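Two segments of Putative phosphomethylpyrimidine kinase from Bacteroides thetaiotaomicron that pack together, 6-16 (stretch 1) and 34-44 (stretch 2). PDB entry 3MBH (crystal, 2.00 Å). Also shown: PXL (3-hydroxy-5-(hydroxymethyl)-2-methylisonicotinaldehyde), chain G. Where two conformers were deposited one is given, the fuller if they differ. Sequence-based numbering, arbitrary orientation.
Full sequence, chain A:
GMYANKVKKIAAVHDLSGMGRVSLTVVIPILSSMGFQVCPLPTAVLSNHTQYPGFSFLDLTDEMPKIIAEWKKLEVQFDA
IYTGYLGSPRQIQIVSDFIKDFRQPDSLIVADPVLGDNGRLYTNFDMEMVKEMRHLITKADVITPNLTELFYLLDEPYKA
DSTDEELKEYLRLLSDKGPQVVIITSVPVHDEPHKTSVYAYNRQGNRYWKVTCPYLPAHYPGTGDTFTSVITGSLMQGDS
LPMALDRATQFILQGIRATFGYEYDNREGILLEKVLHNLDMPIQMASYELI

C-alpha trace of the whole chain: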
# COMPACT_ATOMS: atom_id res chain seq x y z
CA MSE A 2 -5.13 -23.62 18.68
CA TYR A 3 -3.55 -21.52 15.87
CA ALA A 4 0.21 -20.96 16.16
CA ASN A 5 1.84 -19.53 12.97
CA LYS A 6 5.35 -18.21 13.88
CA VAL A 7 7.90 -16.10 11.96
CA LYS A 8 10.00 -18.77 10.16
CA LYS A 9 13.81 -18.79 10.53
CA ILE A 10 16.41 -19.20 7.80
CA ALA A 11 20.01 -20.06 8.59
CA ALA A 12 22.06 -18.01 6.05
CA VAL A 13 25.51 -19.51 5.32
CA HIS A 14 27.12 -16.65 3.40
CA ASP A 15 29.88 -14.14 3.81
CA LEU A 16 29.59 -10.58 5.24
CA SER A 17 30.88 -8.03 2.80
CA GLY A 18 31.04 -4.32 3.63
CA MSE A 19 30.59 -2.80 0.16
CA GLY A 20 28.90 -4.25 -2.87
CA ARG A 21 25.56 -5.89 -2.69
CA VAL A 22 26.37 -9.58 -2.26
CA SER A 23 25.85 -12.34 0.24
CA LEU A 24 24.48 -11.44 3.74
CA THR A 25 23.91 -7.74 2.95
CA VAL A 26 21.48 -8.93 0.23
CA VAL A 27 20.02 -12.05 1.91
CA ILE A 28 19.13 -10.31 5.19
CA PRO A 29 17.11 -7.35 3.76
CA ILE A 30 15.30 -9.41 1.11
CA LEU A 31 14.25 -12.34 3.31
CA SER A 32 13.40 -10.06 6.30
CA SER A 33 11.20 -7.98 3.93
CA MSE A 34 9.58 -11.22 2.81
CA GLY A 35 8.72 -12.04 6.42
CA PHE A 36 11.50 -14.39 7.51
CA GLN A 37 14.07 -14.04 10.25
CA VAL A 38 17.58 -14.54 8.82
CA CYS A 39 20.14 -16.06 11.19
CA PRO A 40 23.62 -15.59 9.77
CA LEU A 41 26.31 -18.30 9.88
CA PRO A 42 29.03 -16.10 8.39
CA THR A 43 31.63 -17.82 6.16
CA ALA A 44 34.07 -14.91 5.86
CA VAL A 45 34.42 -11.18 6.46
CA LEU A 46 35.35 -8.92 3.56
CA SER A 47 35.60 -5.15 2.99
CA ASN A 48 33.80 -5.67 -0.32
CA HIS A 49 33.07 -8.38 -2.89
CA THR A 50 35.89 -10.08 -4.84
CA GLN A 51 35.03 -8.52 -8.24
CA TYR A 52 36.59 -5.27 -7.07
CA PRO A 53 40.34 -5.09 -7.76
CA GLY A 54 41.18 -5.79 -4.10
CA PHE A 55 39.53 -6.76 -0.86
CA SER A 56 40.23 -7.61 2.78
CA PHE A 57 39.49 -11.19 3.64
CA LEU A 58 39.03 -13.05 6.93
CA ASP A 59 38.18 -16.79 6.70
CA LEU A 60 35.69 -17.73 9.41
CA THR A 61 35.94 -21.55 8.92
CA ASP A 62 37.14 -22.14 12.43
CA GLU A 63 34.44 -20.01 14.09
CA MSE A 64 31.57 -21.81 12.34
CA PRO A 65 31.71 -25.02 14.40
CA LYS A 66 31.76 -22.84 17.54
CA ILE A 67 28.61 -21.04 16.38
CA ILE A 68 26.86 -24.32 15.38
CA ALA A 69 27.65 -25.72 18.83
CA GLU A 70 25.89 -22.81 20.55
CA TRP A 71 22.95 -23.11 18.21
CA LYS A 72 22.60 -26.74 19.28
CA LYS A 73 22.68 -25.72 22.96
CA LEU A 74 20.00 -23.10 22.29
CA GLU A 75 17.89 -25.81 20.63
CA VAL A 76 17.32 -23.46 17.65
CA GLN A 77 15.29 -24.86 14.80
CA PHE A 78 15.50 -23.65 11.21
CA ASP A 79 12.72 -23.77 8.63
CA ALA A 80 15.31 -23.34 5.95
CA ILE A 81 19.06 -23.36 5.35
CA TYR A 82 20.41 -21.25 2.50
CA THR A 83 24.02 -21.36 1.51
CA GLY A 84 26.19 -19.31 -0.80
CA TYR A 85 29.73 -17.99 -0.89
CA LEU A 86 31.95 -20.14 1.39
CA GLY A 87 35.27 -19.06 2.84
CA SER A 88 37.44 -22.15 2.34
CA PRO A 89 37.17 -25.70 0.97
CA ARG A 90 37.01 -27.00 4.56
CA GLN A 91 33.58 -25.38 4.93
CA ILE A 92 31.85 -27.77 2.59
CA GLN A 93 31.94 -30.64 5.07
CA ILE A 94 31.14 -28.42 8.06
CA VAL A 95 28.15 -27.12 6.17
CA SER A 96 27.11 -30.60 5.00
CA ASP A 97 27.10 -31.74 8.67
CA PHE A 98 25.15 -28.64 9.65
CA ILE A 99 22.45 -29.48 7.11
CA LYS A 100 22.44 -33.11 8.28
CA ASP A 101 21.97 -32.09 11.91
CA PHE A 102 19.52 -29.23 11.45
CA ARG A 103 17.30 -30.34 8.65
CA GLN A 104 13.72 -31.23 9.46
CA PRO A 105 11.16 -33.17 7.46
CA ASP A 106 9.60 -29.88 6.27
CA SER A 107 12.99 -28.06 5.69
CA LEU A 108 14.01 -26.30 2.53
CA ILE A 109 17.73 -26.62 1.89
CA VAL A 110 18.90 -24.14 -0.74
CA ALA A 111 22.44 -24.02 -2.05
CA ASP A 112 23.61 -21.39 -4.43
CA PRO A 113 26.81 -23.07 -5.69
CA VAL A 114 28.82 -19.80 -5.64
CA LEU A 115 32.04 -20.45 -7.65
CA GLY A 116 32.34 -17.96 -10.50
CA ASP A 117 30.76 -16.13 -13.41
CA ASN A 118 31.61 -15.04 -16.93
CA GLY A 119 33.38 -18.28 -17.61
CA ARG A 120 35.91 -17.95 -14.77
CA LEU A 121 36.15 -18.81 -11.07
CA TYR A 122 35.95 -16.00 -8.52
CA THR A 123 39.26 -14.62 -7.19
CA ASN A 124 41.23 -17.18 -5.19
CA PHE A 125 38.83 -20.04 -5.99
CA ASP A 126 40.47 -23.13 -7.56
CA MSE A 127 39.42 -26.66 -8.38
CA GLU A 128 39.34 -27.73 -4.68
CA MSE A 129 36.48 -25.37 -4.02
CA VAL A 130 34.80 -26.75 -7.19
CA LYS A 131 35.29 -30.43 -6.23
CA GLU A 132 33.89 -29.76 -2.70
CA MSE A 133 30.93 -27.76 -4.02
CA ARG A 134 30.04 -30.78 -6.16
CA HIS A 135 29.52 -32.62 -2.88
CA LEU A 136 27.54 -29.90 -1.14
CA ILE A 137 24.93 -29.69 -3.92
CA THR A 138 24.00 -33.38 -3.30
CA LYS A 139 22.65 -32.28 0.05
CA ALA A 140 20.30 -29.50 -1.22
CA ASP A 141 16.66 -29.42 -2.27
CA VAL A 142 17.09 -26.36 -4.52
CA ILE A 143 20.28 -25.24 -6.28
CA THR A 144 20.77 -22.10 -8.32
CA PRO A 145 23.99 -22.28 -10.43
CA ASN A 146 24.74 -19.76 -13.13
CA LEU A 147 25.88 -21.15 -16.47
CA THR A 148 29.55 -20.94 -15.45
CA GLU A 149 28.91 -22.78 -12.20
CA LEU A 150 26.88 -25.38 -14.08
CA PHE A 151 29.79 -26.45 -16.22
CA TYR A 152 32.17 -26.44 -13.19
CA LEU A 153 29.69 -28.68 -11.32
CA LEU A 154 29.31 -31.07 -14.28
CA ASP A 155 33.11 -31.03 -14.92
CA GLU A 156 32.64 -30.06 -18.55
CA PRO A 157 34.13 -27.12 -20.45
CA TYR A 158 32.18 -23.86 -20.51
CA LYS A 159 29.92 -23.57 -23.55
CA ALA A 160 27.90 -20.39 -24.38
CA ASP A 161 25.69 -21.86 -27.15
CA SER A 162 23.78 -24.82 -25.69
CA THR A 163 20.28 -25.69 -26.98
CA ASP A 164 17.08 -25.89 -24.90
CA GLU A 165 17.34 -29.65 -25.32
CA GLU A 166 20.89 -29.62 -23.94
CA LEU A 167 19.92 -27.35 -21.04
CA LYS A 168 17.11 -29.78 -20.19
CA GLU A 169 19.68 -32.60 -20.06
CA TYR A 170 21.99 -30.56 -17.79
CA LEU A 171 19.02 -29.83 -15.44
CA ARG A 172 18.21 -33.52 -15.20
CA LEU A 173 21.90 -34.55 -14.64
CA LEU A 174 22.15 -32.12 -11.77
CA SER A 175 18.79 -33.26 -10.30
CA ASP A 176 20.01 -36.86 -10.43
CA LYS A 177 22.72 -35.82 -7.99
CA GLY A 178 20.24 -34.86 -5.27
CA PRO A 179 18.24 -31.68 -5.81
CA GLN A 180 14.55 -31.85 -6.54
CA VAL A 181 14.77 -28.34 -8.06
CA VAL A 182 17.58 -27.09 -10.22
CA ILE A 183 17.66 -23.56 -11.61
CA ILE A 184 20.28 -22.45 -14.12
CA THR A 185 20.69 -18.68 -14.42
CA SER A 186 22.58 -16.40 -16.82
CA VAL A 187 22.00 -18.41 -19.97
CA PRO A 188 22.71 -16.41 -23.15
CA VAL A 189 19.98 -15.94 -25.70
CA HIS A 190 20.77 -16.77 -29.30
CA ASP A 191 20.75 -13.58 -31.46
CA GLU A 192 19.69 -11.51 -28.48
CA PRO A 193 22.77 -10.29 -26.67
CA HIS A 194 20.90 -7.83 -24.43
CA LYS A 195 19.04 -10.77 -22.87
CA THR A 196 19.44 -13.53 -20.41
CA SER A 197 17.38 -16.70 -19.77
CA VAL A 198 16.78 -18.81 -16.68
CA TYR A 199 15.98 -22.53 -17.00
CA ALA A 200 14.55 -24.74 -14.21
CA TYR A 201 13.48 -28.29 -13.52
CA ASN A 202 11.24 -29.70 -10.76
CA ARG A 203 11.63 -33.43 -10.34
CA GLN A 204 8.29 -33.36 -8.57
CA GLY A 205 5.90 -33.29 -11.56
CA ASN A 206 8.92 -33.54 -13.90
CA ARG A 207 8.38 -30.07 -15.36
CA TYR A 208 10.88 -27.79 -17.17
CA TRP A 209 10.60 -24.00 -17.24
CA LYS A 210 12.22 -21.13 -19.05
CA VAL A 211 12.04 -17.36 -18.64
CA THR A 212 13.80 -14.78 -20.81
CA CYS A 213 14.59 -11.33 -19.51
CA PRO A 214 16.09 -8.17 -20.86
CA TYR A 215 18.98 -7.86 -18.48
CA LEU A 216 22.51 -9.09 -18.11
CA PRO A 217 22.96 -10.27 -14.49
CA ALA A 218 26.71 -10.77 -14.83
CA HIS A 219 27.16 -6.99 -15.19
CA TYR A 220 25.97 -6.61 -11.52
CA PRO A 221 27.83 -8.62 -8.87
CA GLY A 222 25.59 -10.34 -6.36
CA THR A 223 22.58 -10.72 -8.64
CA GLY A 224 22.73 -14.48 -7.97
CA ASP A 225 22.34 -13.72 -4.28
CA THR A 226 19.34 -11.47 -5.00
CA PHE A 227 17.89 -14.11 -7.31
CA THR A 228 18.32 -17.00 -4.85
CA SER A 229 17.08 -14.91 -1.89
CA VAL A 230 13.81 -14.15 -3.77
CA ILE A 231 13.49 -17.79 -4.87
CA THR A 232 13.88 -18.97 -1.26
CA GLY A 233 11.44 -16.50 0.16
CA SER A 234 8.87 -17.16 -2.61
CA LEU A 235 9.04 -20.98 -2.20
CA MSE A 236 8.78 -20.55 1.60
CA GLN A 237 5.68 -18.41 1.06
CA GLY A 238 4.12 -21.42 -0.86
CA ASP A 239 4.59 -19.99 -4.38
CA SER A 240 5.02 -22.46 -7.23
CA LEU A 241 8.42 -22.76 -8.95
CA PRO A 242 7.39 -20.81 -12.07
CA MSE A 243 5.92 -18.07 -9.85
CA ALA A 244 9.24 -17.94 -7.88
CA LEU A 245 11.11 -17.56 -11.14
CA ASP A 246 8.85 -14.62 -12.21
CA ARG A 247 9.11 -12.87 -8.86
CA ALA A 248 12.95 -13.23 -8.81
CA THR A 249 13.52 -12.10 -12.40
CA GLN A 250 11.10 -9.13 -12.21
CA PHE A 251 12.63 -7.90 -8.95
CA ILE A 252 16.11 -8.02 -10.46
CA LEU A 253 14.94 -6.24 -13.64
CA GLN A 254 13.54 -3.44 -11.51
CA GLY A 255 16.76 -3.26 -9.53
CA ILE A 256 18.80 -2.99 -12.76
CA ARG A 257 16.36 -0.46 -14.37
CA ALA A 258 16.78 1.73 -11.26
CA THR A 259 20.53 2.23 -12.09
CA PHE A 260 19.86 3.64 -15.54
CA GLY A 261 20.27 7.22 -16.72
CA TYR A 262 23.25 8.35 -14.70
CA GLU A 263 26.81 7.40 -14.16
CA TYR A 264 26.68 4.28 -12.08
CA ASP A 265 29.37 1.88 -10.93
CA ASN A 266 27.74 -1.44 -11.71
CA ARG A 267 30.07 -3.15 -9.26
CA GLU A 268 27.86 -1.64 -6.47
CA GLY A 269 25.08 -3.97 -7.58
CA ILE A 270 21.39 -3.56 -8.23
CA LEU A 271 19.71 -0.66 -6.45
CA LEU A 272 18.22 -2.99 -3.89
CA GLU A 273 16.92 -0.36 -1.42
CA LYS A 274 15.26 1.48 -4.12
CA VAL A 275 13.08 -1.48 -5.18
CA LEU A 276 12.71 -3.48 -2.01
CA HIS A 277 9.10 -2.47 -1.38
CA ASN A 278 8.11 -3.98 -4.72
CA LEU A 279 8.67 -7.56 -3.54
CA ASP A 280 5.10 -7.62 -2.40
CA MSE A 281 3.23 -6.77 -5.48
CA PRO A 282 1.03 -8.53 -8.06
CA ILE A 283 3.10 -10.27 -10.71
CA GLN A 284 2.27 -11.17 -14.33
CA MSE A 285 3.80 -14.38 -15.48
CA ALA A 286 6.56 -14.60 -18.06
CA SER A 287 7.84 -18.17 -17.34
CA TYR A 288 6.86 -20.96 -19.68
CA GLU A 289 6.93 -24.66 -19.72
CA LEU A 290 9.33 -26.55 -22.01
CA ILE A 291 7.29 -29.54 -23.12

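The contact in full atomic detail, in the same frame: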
# COMPACT_ATOMS: atom_id res chain seq x y z
N LYS A 6 4.16 -19.02 13.53
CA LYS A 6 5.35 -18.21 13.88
C LYS A 6 6.08 -17.58 12.67
O LYS A 6 5.93 -18.05 11.53
CB LYS A 6 6.31 -19.09 14.68
CG LYS A 6 5.78 -19.38 16.11
CD LYS A 6 6.24 -20.73 16.75
CE LYS A 6 7.66 -20.67 17.33
N VAL A 7 6.90 -16.57 12.94
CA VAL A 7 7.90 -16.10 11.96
C VAL A 7 8.94 -17.20 11.72
O VAL A 7 9.65 -17.57 12.63
CB VAL A 7 8.68 -14.86 12.48
CG1 VAL A 7 9.85 -14.50 11.50
CG2 VAL A 7 7.73 -13.67 12.66
N LYS A 8 9.05 -17.69 10.48
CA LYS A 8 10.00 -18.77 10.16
C LYS A 8 11.45 -18.24 10.14
O LYS A 8 11.68 -17.06 9.89
CB LYS A 8 9.63 -19.45 8.83
CG LYS A 8 8.12 -19.90 8.71
CD LYS A 8 7.60 -20.51 9.99
CE LYS A 8 6.13 -21.07 9.89
NZ LYS A 8 5.03 -20.04 10.07
N LYS A 9 12.40 -19.13 10.45
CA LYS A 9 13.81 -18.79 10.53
C LYS A 9 14.63 -19.49 9.43
O LYS A 9 14.47 -20.70 9.15
CB LYS A 9 14.41 -19.19 11.89
CG LYS A 9 13.71 -18.69 13.15
CD LYS A 9 14.56 -19.05 14.39
CE LYS A 9 13.79 -19.69 15.48
NZ LYS A 9 12.87 -18.77 16.24
N ILE A 10 15.50 -18.72 8.83
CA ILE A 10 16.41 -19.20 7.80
C ILE A 10 17.84 -19.06 8.25
O ILE A 10 18.29 -17.95 8.54
CB ILE A 10 16.21 -18.40 6.50
CG1 ILE A 10 14.74 -18.51 6.07
CG2 ILE A 10 17.16 -18.91 5.42
CD1 ILE A 10 14.35 -17.58 4.91
N ALA A 11 18.59 -20.16 8.30
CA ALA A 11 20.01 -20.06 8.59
C ALA A 11 20.70 -19.68 7.24
O ALA A 11 20.57 -20.41 6.26
CB ALA A 11 20.56 -21.40 9.16
N ALA A 12 21.43 -18.56 7.23
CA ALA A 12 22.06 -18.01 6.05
C ALA A 12 23.57 -18.19 6.13
O ALA A 12 24.25 -17.52 6.92
CB ALA A 12 21.67 -16.52 5.87
N VAL A 13 24.08 -19.13 5.35
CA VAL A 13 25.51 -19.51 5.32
C VAL A 13 26.19 -18.79 4.12
O VAL A 13 26.30 -19.33 3.03
CB VAL A 13 25.70 -21.06 5.28
CG1 VAL A 13 27.18 -21.41 5.52
CG2 VAL A 13 24.71 -21.77 6.29
N HIS A 14 26.60 -17.54 4.38
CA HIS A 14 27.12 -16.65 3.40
C HIS A 14 28.14 -15.78 4.10
O HIS A 14 28.15 -15.68 5.33
CB HIS A 14 26.03 -15.72 2.84
CG HIS A 14 24.91 -16.41 2.12
ND1 HIS A 14 24.83 -16.43 0.75
CD2 HIS A 14 23.79 -17.01 2.58
CE1 HIS A 14 23.74 -17.10 0.38
NE2 HIS A 14 23.09 -17.47 1.47
N ASP A 15 28.97 -15.12 3.31
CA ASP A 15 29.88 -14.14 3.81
C ASP A 15 29.22 -12.77 4.15
O ASP A 15 28.08 -12.46 3.75
CB ASP A 15 31.00 -13.96 2.82
CG ASP A 15 30.54 -13.25 1.57
OD1 ASP A 15 30.10 -13.95 0.60
OD2 ASP A 15 30.51 -11.98 1.62
N LEU A 16 29.94 -11.97 4.94
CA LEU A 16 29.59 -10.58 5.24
C LEU A 16 30.60 -9.70 4.56
O LEU A 16 31.78 -9.72 4.92
CB LEU A 16 29.58 -10.30 6.72
CG LEU A 16 29.01 -8.92 7.18
CD1 LEU A 16 27.47 -8.86 7.01
CD2 LEU A 16 29.36 -8.59 8.60
N MSE A 34 10.52 -10.20 3.21
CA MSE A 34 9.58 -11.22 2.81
C MSE A 34 8.98 -11.93 4.02
O MSE A 34 8.14 -12.80 3.84
CB MSE A 34 10.21 -12.20 1.87
CG MSE A 34 10.60 -11.51 0.51
SE MSE A 34 11.38 -12.73 -0.77
CE MSE A 34 9.73 -13.43 -1.46
N GLY A 35 9.38 -11.54 5.23
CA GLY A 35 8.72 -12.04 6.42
C GLY A 35 9.45 -13.09 7.21
O GLY A 35 8.87 -13.66 8.12
N PHE A 36 10.73 -13.31 6.90
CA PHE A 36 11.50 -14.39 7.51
C PHE A 36 12.59 -13.80 8.34
O PHE A 36 13.12 -12.75 7.98
CB PHE A 36 12.08 -15.30 6.44
CG PHE A 36 11.03 -15.88 5.57
CD1 PHE A 36 10.21 -16.88 6.06
CD2 PHE A 36 10.78 -15.36 4.31
CE1 PHE A 36 9.17 -17.38 5.29
CE2 PHE A 36 9.76 -15.83 3.55
CZ PHE A 36 8.96 -16.85 4.02
N GLN A 37 12.89 -14.41 9.49
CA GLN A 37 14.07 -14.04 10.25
C GLN A 37 15.30 -14.77 9.66
O GLN A 37 15.25 -15.97 9.46
CB GLN A 37 13.93 -14.42 11.74
CG GLN A 37 15.19 -14.06 12.51
CD GLN A 37 15.08 -14.39 14.00
OE1 GLN A 37 14.17 -15.04 14.43
NE2 GLN A 37 16.02 -13.87 14.79
N VAL A 38 16.36 -14.02 9.37
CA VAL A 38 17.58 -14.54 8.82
C VAL A 38 18.61 -14.58 9.95
O VAL A 38 18.84 -13.57 10.65
CB VAL A 38 18.11 -13.66 7.72
CG1 VAL A 38 19.46 -14.13 7.24
CG2 VAL A 38 17.07 -13.54 6.59
N CYS A 39 19.17 -15.76 10.15
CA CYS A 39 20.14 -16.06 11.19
C CYS A 39 21.45 -16.38 10.51
O CYS A 39 21.66 -17.50 10.00
CB CYS A 39 19.68 -17.22 12.03
SG CYS A 39 18.22 -16.92 12.97
N PRO A 40 22.37 -15.41 10.50
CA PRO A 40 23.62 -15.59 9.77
C PRO A 40 24.61 -16.57 10.43
O PRO A 40 24.84 -16.50 11.66
CB PRO A 40 24.25 -14.20 9.75
CG PRO A 40 23.60 -13.46 10.91
CD PRO A 40 22.24 -14.06 11.08
N LEU A 41 25.13 -17.48 9.60
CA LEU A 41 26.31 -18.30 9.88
C LEU A 41 27.38 -17.81 8.90
O LEU A 41 27.48 -18.30 7.81
CB LEU A 41 26.05 -19.77 9.63
CG LEU A 41 27.18 -20.73 10.03
CD1 LEU A 41 27.53 -20.55 11.50
CD2 LEU A 41 26.77 -22.18 9.69
N PRO A 42 28.17 -16.80 9.31
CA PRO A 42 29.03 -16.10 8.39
C PRO A 42 30.27 -16.92 8.01
O PRO A 42 30.88 -17.54 8.87
CB PRO A 42 29.41 -14.83 9.17
CG PRO A 42 29.33 -15.26 10.62
CD PRO A 42 28.18 -16.21 10.67
N THR A 43 30.57 -16.97 6.71
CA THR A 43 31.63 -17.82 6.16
C THR A 43 32.97 -17.10 6.08
O THR A 43 34.04 -17.76 6.02
CB THR A 43 31.23 -18.32 4.78
OG1 THR A 43 31.00 -17.18 3.92
CG2 THR A 43 29.90 -19.22 4.87
N ALA A 44 32.91 -15.77 6.09
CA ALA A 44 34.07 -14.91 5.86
C ALA A 44 33.64 -13.48 6.13
O ALA A 44 32.46 -13.18 6.05
CB ALA A 44 34.62 -15.02 4.43
OP4 PXL G . 27.42 -14.60 -4.44
C5A PXL G . 28.34 -13.71 -5.07
C5 PXL G . 29.43 -13.33 -4.07
C6 PXL G . 29.35 -13.48 -2.70
N1 PXL G . 30.36 -13.15 -1.89
C2 PXL G . 31.53 -12.60 -2.26
C3 PXL G . 31.73 -12.38 -3.70
C4 PXL G . 30.64 -12.79 -4.62
C4A PXL G . 30.66 -12.58 -6.06
O4A PXL G . 31.51 -11.83 -6.41
O3 PXL G . 32.86 -11.89 -4.24
C2A PXL G . 32.51 -12.26 -1.15
O HOH W 1 11.67 -15.45 14.51
O HOH W 2 7.73 -16.31 8.55
O HOH W 3 14.18 -15.92 16.97

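How does the contact begin? Ahead of the paired strands, Val7 points toward stretch 2, and its CG1 lies 3.6 Å from Gly35 O. Gly35 closes a helix with a Schellman motif, and its positive phi suits glycine, since a CB would be jammed against the preceding carbonyl oxygen. A water bridges the two stretches here, accepting from Lys8 N (2.7 Å) and donating to Gly35 O (2.9 Å). The Lys8 side chain starts out sideways, with CB 3.8 Å from Phe36 CD1 at the edge of the ring; its end leads away, and NZ donates to Lys6 O at 2.6 Å.

What holds the backbones together? The strands run parallel, with Lys9, Ile10, Ala11 and Ala12 beside Gln37, Val38, Cys39 and Pro40. Even-numbered residues of stretch 1 do the bonding: Gln37 N donates to Lys8 O (2.9 Å), Ile10 N to Gln37 O (2.8 Å), Cys39 N to Ile10 O (2.9 Å), Ala12 N to Cys39 O (3.0 Å) and Leu41 N to Ala12 O (2.8 Å). Pro40, which has no amide hydrogen, costs the ladder nothing, because its nitrogen falls between the bonding positions.

Which side chains meet on each face? Lys9 and Gln37 share one face, where a water accepts from Lys9 NZ (3.2 Å) and donates to Gln37 OE1 (2.7 Å). The face carrying Ile10 and Ala12 is apolar: Ile10 CD1 reaches Phe36 CB at 3.6 Å, and Ala12 CB meets Val38 CG1 at 3.5 Å. Further along, Val13 CG2 packs against Leu41 CD2 at 4.0 Å.

How does the pairing continue toward the ligand? Thr43 N donates to His14 O (3.1 Å), and Leu16 N to Ala44 O (3.0 Å). Between them, Asp15 N lies 3.0 Å from Thr43 OG1, but the angle is too poor for a hydrogen bond. The end of the Asp15 side chain leads away from stretch 2, and its OD1 lies 2.6 Å from N1 of PXL.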